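Local coordinates for protein ribonucleoside-diphosphate reductase, alpha chain (Actinobacillus ureae ATCC 25976, PDB 6DQX) that probably reduces ribonucleoside diphosphates to deoxyribonucleotides, as the catalytic subunit of a class Id ribonucleotide reductase, at residues L280-S294 with R335-G349. Numbering follows the deposited sequence.
Sequences LPSSNDESFVCCLSS and RAHRFATRHRALGLG
Two backbone amides grip the carbonyl oxygen of Arg335 from opposite faces of its plane: Phe339 N with the ordinary helical bond and, across the contact, Ser287 N at 3.2 Å from Arg335 O. One turn along the helix, the ring of Phe339 is met on both faces. The CA of Phe288 sits 3.7 Å from the ring centroid, almost on its normal, as a CH-pi contact, while ND1 of His343 lies over the opposite face, offset toward the rim. With CG of Phe339 anti to the backbone N (chi1 -179°), the ring points from the helix into the fold of 280-288, where CD1 of Leu280 meets CZ of Phe339 at 4.0 Å. Val289 straddles the helix surface, CG1 against the methyl of Ala336 and CG2 against that of Ala340. At the loop end Arg342 NH1 makes a nearly straight salt bridge to OE2 of Glu286 at 2.8 Å, from above the carboxylate plane, while OE2 lies in the guanidinium plane. Asp285 OD2 is met on its anti side by Arg338 NE at 3.1 Å. Arg338 NH2 lies over the Arg342 guanidinium; Asp285, Glu286 and Glu399, which salt-bridges Arg342 NH2, probably offset the paired charges. Beyond the helix, whose first following residue, Arg344, has positive phi, the chain runs into strand 347-351, parallel to strand 288-296 in the sheet of the ribonucleotide reductase barrel domain. There Gly349 N bonds Ser293 O in the carbonyl plane at 2.9 Å, whereas Gly347 N reaches Cys291 O only weakly. A water donates to both Val289 O and Ala345 O. At the far end Arg335 NH1 hydrogen-bonds Asn284 O at 3.2 Å, nearly straight (174°), from above the carbonyl plane; its NH2 salt-bridges Glu123, also hydrogen-bonded to Ser287 OG.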
loop_
_atom_site.group_PDB
_atom_site.type_symbol
_atom_site.label_atom_id
_atom_site.label_comp_id
_atom_site.label_asym_id
_atom_site.label_seq_id
_atom_site.Cartn_x
_atom_site.Cartn_y
_atom_site.Cartn_z
ATOM N N LEU A 280 -16.665 -13.198 -13.600
ATOM C CA LEU A 280 -17.560 -13.008 -12.459
ATOM C C LEU A 280 -17.645 -11.508 -12.133
ATOM O O LEU A 280 -16.717 -10.755 -12.456
ATOM C CB LEU A 280 -17.069 -13.759 -11.234
ATOM C CG LEU A 280 -16.980 -15.277 -11.371
ATOM C CD1 LEU A 280 -16.262 -15.869 -10.168
ATOM C CD2 LEU A 280 -18.380 -15.866 -11.518
ATOM N N PRO A 281 -18.769 -11.085 -11.548
ATOM C CA PRO A 281 -18.996 -9.669 -11.283
ATOM C C PRO A 281 -18.324 -9.243 -9.982
ATOM O O PRO A 281 -18.372 -9.979 -8.984
ATOM C CB PRO A 281 -20.517 -9.580 -11.144
ATOM C CG PRO A 281 -20.939 -10.914 -10.642
ATOM C CD PRO A 281 -20.003 -11.870 -11.349
ATOM N N SER A 282 -17.698 -8.073 -10.010
ATOM C CA SER A 282 -17.155 -7.446 -8.801
ATOM C C SER A 282 -17.812 -6.075 -8.673
ATOM O O SER A 282 -18.339 -5.538 -9.646
ATOM C CB SER A 282 -15.636 -7.359 -8.869
ATOM O OG SER A 282 -15.218 -6.770 -10.076
ATOM N N SER A 283 -17.839 -5.534 -7.451
ATOM C CA SER A 283 -18.549 -4.268 -7.209
ATOM C C SER A 283 -17.972 -3.608 -5.968
ATOM O O SER A 283 -17.105 -4.157 -5.321
ATOM C CB SER A 283 -20.028 -4.546 -6.946
ATOM O OG SER A 283 -20.139 -5.297 -5.768
ATOM N N ASN A 284 -18.516 -2.449 -5.611
ATOM C CA ASN A 284 -18.173 -1.770 -4.348
ATOM C C ASN A 284 -18.290 -2.665 -3.097
ATOM O O ASN A 284 -17.485 -2.520 -2.166
ATOM C CB ASN A 284 -19.067 -0.514 -4.160
ATOM C CG ASN A 284 -18.725 0.617 -5.116
ATOM O OD1 ASN A 284 -19.606 1.159 -5.804
ATOM N ND2 ASN A 284 -17.449 0.988 -5.170
ATOM N N ASP A 285 -19.234 -3.611 -3.095
ATOM C CA ASP A 285 -19.484 -4.482 -1.950
ATOM C C ASP A 285 -19.022 -5.952 -2.074
ATOM O O ASP A 285 -19.017 -6.654 -1.073
ATOM C CB ASP A 285 -20.981 -4.449 -1.557
ATOM C CG ASP A 285 -21.916 -4.864 -2.698
ATOM O OD1 ASP A 285 -22.281 -3.981 -3.511
ATOM O OD2 ASP A 285 -22.315 -6.051 -2.788
ATOM N N GLU A 286 -18.624 -6.392 -3.278
ATOM C CA GLU A 286 -18.251 -7.779 -3.528
ATOM C C GLU A 286 -16.973 -7.904 -4.365
ATOM O O GLU A 286 -16.849 -7.266 -5.382
ATOM C CB GLU A 286 -19.393 -8.489 -4.243
ATOM C CG GLU A 286 -20.550 -8.850 -3.318
ATOM C CD GLU A 286 -21.627 -9.681 -4.010
ATOM O OE1 GLU A 286 -21.951 -9.434 -5.186
ATOM O OE2 GLU A 286 -22.186 -10.583 -3.365
ATOM N N SER A 287 -16.066 -8.760 -3.926
ATOM C CA SER A 287 -14.857 -9.119 -4.701
ATOM C C SER A 287 -15.044 -10.596 -5.099
ATOM O O SER A 287 -15.307 -11.447 -4.246
ATOM C CB SER A 287 -13.614 -8.955 -3.857
ATOM O OG SER A 287 -13.447 -7.577 -3.576
ATOM N N PHE A 288 -14.948 -10.899 -6.389
ATOM C CA PHE A 288 -15.159 -12.293 -6.804
ATOM C C PHE A 288 -14.064 -13.205 -6.308
ATOM O O PHE A 288 -12.892 -12.813 -6.238
ATOM C CB PHE A 288 -15.427 -12.430 -8.310
ATOM C CG PHE A 288 -14.262 -12.093 -9.220
ATOM C CD1 PHE A 288 -13.163 -12.925 -9.333
ATOM C CD2 PHE A 288 -14.322 -10.970 -10.034
ATOM C CE1 PHE A 288 -12.122 -12.618 -10.231
ATOM C CE2 PHE A 288 -13.290 -10.665 -10.920
ATOM C CZ PHE A 288 -12.204 -11.481 -11.007
ATOM N N VAL A 289 -14.471 -14.412 -5.908
ATOM C CA VAL A 289 -13.581 -15.515 -5.647
ATOM C C VAL A 289 -14.166 -16.771 -6.282
ATOM O O VAL A 289 -15.371 -16.869 -6.508
ATOM C CB VAL A 289 -13.328 -15.738 -4.144
ATOM C CG1 VAL A 289 -12.607 -14.545 -3.539
ATOM C CG2 VAL A 289 -14.629 -15.961 -3.379
ATOM N N CYS A 290 -13.303 -17.754 -6.495
ATOM C CA CYS A 290 -13.723 -19.012 -7.129
ATOM C C CYS A 290 -12.711 -20.091 -6.771
ATOM O O CYS A 290 -11.578 -19.792 -6.418
ATOM C CB CYS A 290 -13.783 -18.806 -8.644
ATOM S SG CYS A 290 -14.708 -20.054 -9.552
ATOM N N CYS A 291 -13.111 -21.343 -6.846
ATOM C CA CYS A 291 -12.174 -22.432 -6.637
ATOM C C CYS A 291 -12.226 -23.323 -7.844
ATOM O O CYS A 291 -13.171 -23.260 -8.639
ATOM C CB CYS A 291 -12.482 -23.208 -5.385
ATOM S SG CYS A 291 -14.128 -23.891 -5.357
ATOM N N LEU A 292 -11.206 -24.130 -7.992
ATOM C CA LEU A 292 -11.081 -24.932 -9.194
ATOM C C LEU A 292 -10.547 -26.293 -8.904
ATOM O O LEU A 292 -9.873 -26.527 -7.907
ATOM C CB LEU A 292 -10.226 -24.225 -10.239
ATOM C CG LEU A 292 -8.714 -24.128 -10.136
ATOM C CD1 LEU A 292 -8.015 -25.384 -10.645
ATOM C CD2 LEU A 292 -8.177 -22.921 -10.915
ATOM N N SER A 293 -10.901 -27.195 -9.800
ATOM C CA SER A 293 -10.274 -28.483 -9.934
ATOM C C SER A 293 -10.669 -28.917 -11.352
ATOM O O SER A 293 -11.467 -28.229 -11.998
ATOM C CB SER A 293 -10.733 -29.460 -8.850
ATOM O OG SER A 293 -10.141 -29.186 -7.587
ATOM N N SER A 294 -10.075 -29.987 -11.845
ATOM C CA SER A 294 -10.098 -30.275 -13.295
ATOM C C SER A 294 -10.307 -31.742 -13.624
ATOM O O SER A 294 -9.753 -32.636 -12.967
ATOM C CB SER A 294 -8.799 -29.808 -13.952
ATOM O OG SER A 294 -8.376 -28.535 -13.428
ATOM N N ARG A 335 -15.470 -8.415 1.539
ATOM C CA ARG A 335 -16.126 -8.310 0.225
ATOM C C ARG A 335 -16.139 -9.665 -0.465
ATOM O O ARG A 335 -17.100 -9.969 -1.173
ATOM C CB ARG A 335 -15.461 -7.268 -0.679
ATOM C CG ARG A 335 -15.566 -5.850 -0.134
ATOM C CD ARG A 335 -15.445 -4.799 -1.200
ATOM N NE ARG A 335 -14.090 -4.757 -1.742
ATOM C CZ ARG A 335 -13.623 -3.824 -2.565
ATOM N NH1 ARG A 335 -14.401 -2.857 -3.016
ATOM N NH2 ARG A 335 -12.364 -3.890 -2.986
ATOM N N ALA A 336 -15.071 -10.441 -0.275
ATOM C CA ALA A 336 -14.965 -11.795 -0.837
ATOM C C ALA A 336 -15.853 -12.770 -0.064
ATOM O O ALA A 336 -16.489 -13.655 -0.648
ATOM C CB ALA A 336 -13.544 -12.268 -0.827
ATOM N N HIS A 337 -15.875 -12.624 1.254
ATOM C CA HIS A 337 -16.781 -13.444 2.081
ATOM C C HIS A 337 -18.221 -13.274 1.630
ATOM O O HIS A 337 -18.946 -14.292 1.455
ATOM C CB HIS A 337 -16.631 -13.072 3.555
ATOM C CG HIS A 337 -17.621 -13.746 4.447
ATOM N ND1 HIS A 337 -17.440 -15.022 4.902
ATOM C CD2 HIS A 337 -18.816 -13.342 4.921
ATOM C CE1 HIS A 337 -18.478 -15.374 5.639
ATOM N NE2 HIS A 337 -19.320 -14.369 5.675
ATOM N N ARG A 338 -18.628 -12.018 1.406
ATOM C CA ARG A 338 -19.957 -11.678 0.930
ATOM C C ARG A 338 -20.220 -12.334 -0.438
ATOM O O ARG A 338 -21.244 -13.005 -0.642
ATOM C CB ARG A 338 -20.136 -10.164 0.828
ATOM C CG ARG A 338 -21.497 -9.751 0.304
ATOM C CD ARG A 338 -21.704 -8.264 0.422
ATOM N NE ARG A 338 -22.881 -7.828 -0.312
ATOM C CZ ARG A 338 -24.149 -7.949 0.098
ATOM N NH1 ARG A 338 -24.469 -8.519 1.246
ATOM N NH2 ARG A 338 -25.113 -7.492 -0.678
ATOM N N PHE A 339 -19.288 -12.157 -1.360
ATOM C CA PHE A 339 -19.442 -12.760 -2.680
ATOM C C PHE A 339 -19.625 -14.252 -2.631
ATOM O O PHE A 339 -20.567 -14.778 -3.234
ATOM C CB PHE A 339 -18.247 -12.441 -3.613
ATOM C CG PHE A 339 -18.412 -13.030 -4.988
ATOM C CD1 PHE A 339 -18.038 -14.336 -5.238
ATOM C CD2 PHE A 339 -18.965 -12.276 -6.011
ATOM C CE1 PHE A 339 -18.168 -14.895 -6.504
ATOM C CE2 PHE A 339 -19.134 -12.822 -7.279
ATOM C CZ PHE A 339 -18.740 -14.128 -7.521
ATOM N N ALA A 340 -18.722 -14.943 -1.951
ATOM C CA ALA A 340 -18.794 -16.391 -1.845
ATOM C C ALA A 340 -20.125 -16.844 -1.234
ATOM O O ALA A 340 -20.769 -17.731 -1.778
ATOM C CB ALA A 340 -17.663 -16.957 -1.035
ATOM N N THR A 341 -20.523 -16.206 -0.144
ATOM C CA THR A 341 -21.816 -16.506 0.516
ATOM C C THR A 341 -23.017 -16.392 -0.448
ATOM O O THR A 341 -23.903 -17.255 -0.461
ATOM C CB THR A 341 -22.039 -15.591 1.723
ATOM O OG1 THR A 341 -20.957 -15.809 2.634
ATOM C CG2 THR A 341 -23.405 -15.920 2.415
ATOM N N ARG A 342 -23.059 -15.325 -1.238
ATOM C CA ARG A 342 -24.216 -15.060 -2.062
ATOM C C ARG A 342 -24.234 -15.756 -3.420
ATOM O O ARG A 342 -25.314 -16.007 -3.957
ATOM C CB ARG A 342 -24.387 -13.566 -2.227
ATOM C CG ARG A 342 -24.522 -12.868 -0.890
ATOM C CD ARG A 342 -24.484 -11.375 -1.050
ATOM N NE ARG A 342 -25.714 -10.804 -1.564
ATOM C CZ ARG A 342 -25.862 -10.082 -2.678
ATOM N NH1 ARG A 342 -24.867 -9.801 -3.509
ATOM N NH2 ARG A 342 -27.058 -9.601 -2.949
ATOM N N HIS A 343 -23.047 -16.035 -3.979
ATOM C CA HIS A 343 -22.891 -16.560 -5.345
ATOM C C HIS A 343 -22.526 -18.037 -5.398
ATOM O O HIS A 343 -23.004 -18.755 -6.271
ATOM C CB HIS A 343 -21.770 -15.799 -6.087
ATOM C CG HIS A 343 -22.122 -14.387 -6.434
ATOM N ND1 HIS A 343 -22.128 -13.348 -5.522
ATOM C CD2 HIS A 343 -22.448 -13.847 -7.618
ATOM C CE1 HIS A 343 -22.473 -12.229 -6.148
ATOM N NE2 HIS A 343 -22.677 -12.511 -7.422
ATOM N N ARG A 344 -21.624 -18.465 -4.520
ATOM C CA ARG A 344 -21.046 -19.799 -4.551
ATOM C C ARG A 344 -20.505 -20.177 -5.944
ATOM O O ARG A 344 -20.708 -21.293 -6.428
ATOM C CB ARG A 344 -22.075 -20.827 -4.053
ATOM C CG ARG A 344 -22.634 -20.538 -2.670
ATOM C CD ARG A 344 -23.433 -21.727 -2.123
ATOM N NE ARG A 344 -22.503 -22.799 -1.786
ATOM C CZ ARG A 344 -21.846 -22.927 -0.628
ATOM N NH1 ARG A 344 -22.062 -22.108 0.393
ATOM N NH2 ARG A 344 -20.978 -23.914 -0.472
ATOM N N ALA A 345 -19.835 -19.235 -6.612
ATOM C CA ALA A 345 -19.311 -19.512 -7.955
ATOM C C ALA A 345 -18.230 -20.590 -7.938
ATOM O O ALA A 345 -17.357 -20.577 -7.066
ATOM C CB ALA A 345 -18.768 -18.243 -8.591
ATOM N N LEU A 346 -18.328 -21.557 -8.865
ATOM C CA LEU A 346 -17.314 -22.583 -9.060
ATOM C C LEU A 346 -16.684 -22.507 -10.470
ATOM O O LEU A 346 -17.281 -21.979 -11.438
ATOM C CB LEU A 346 -17.898 -23.991 -8.873
ATOM C CG LEU A 346 -18.792 -24.214 -7.624
ATOM C CD1 LEU A 346 -19.342 -25.631 -7.635
ATOM C CD2 LEU A 346 -18.005 -23.913 -6.353
ATOM N N GLY A 347 -15.509 -23.107 -10.569
ATOM C CA GLY A 347 -14.717 -23.106 -11.792
ATOM C C GLY A 347 -14.120 -24.475 -12.078
ATOM O O GLY A 347 -12.913 -24.654 -11.991
ATOM N N LEU A 348 -14.965 -25.444 -12.410
ATOM C CA LEU A 348 -14.497 -26.773 -12.776
ATOM C C LEU A 348 -13.924 -26.680 -14.205
ATOM O O LEU A 348 -14.584 -26.153 -15.122
ATOM C CB LEU A 348 -15.647 -27.777 -12.726
ATOM C CG LEU A 348 -15.331 -29.239 -13.112
ATOM C CD1 LEU A 348 -16.177 -30.186 -12.262
ATOM C CD2 LEU A 348 -15.525 -29.509 -14.615
ATOM N N GLY A 349 -12.711 -27.173 -14.377
ATOM C CA GLY A 349 -11.967 -27.096 -15.629
ATOM C C GLY A 349 -11.592 -28.451 -16.172
ATOM O O GLY A 349 -12.145 -29.479 -15.764
HETATM O O HOH W 1 -15.095 0.068 -4.288
HETATM O O HOH W 2 -17.573 -18.082 -5.126
#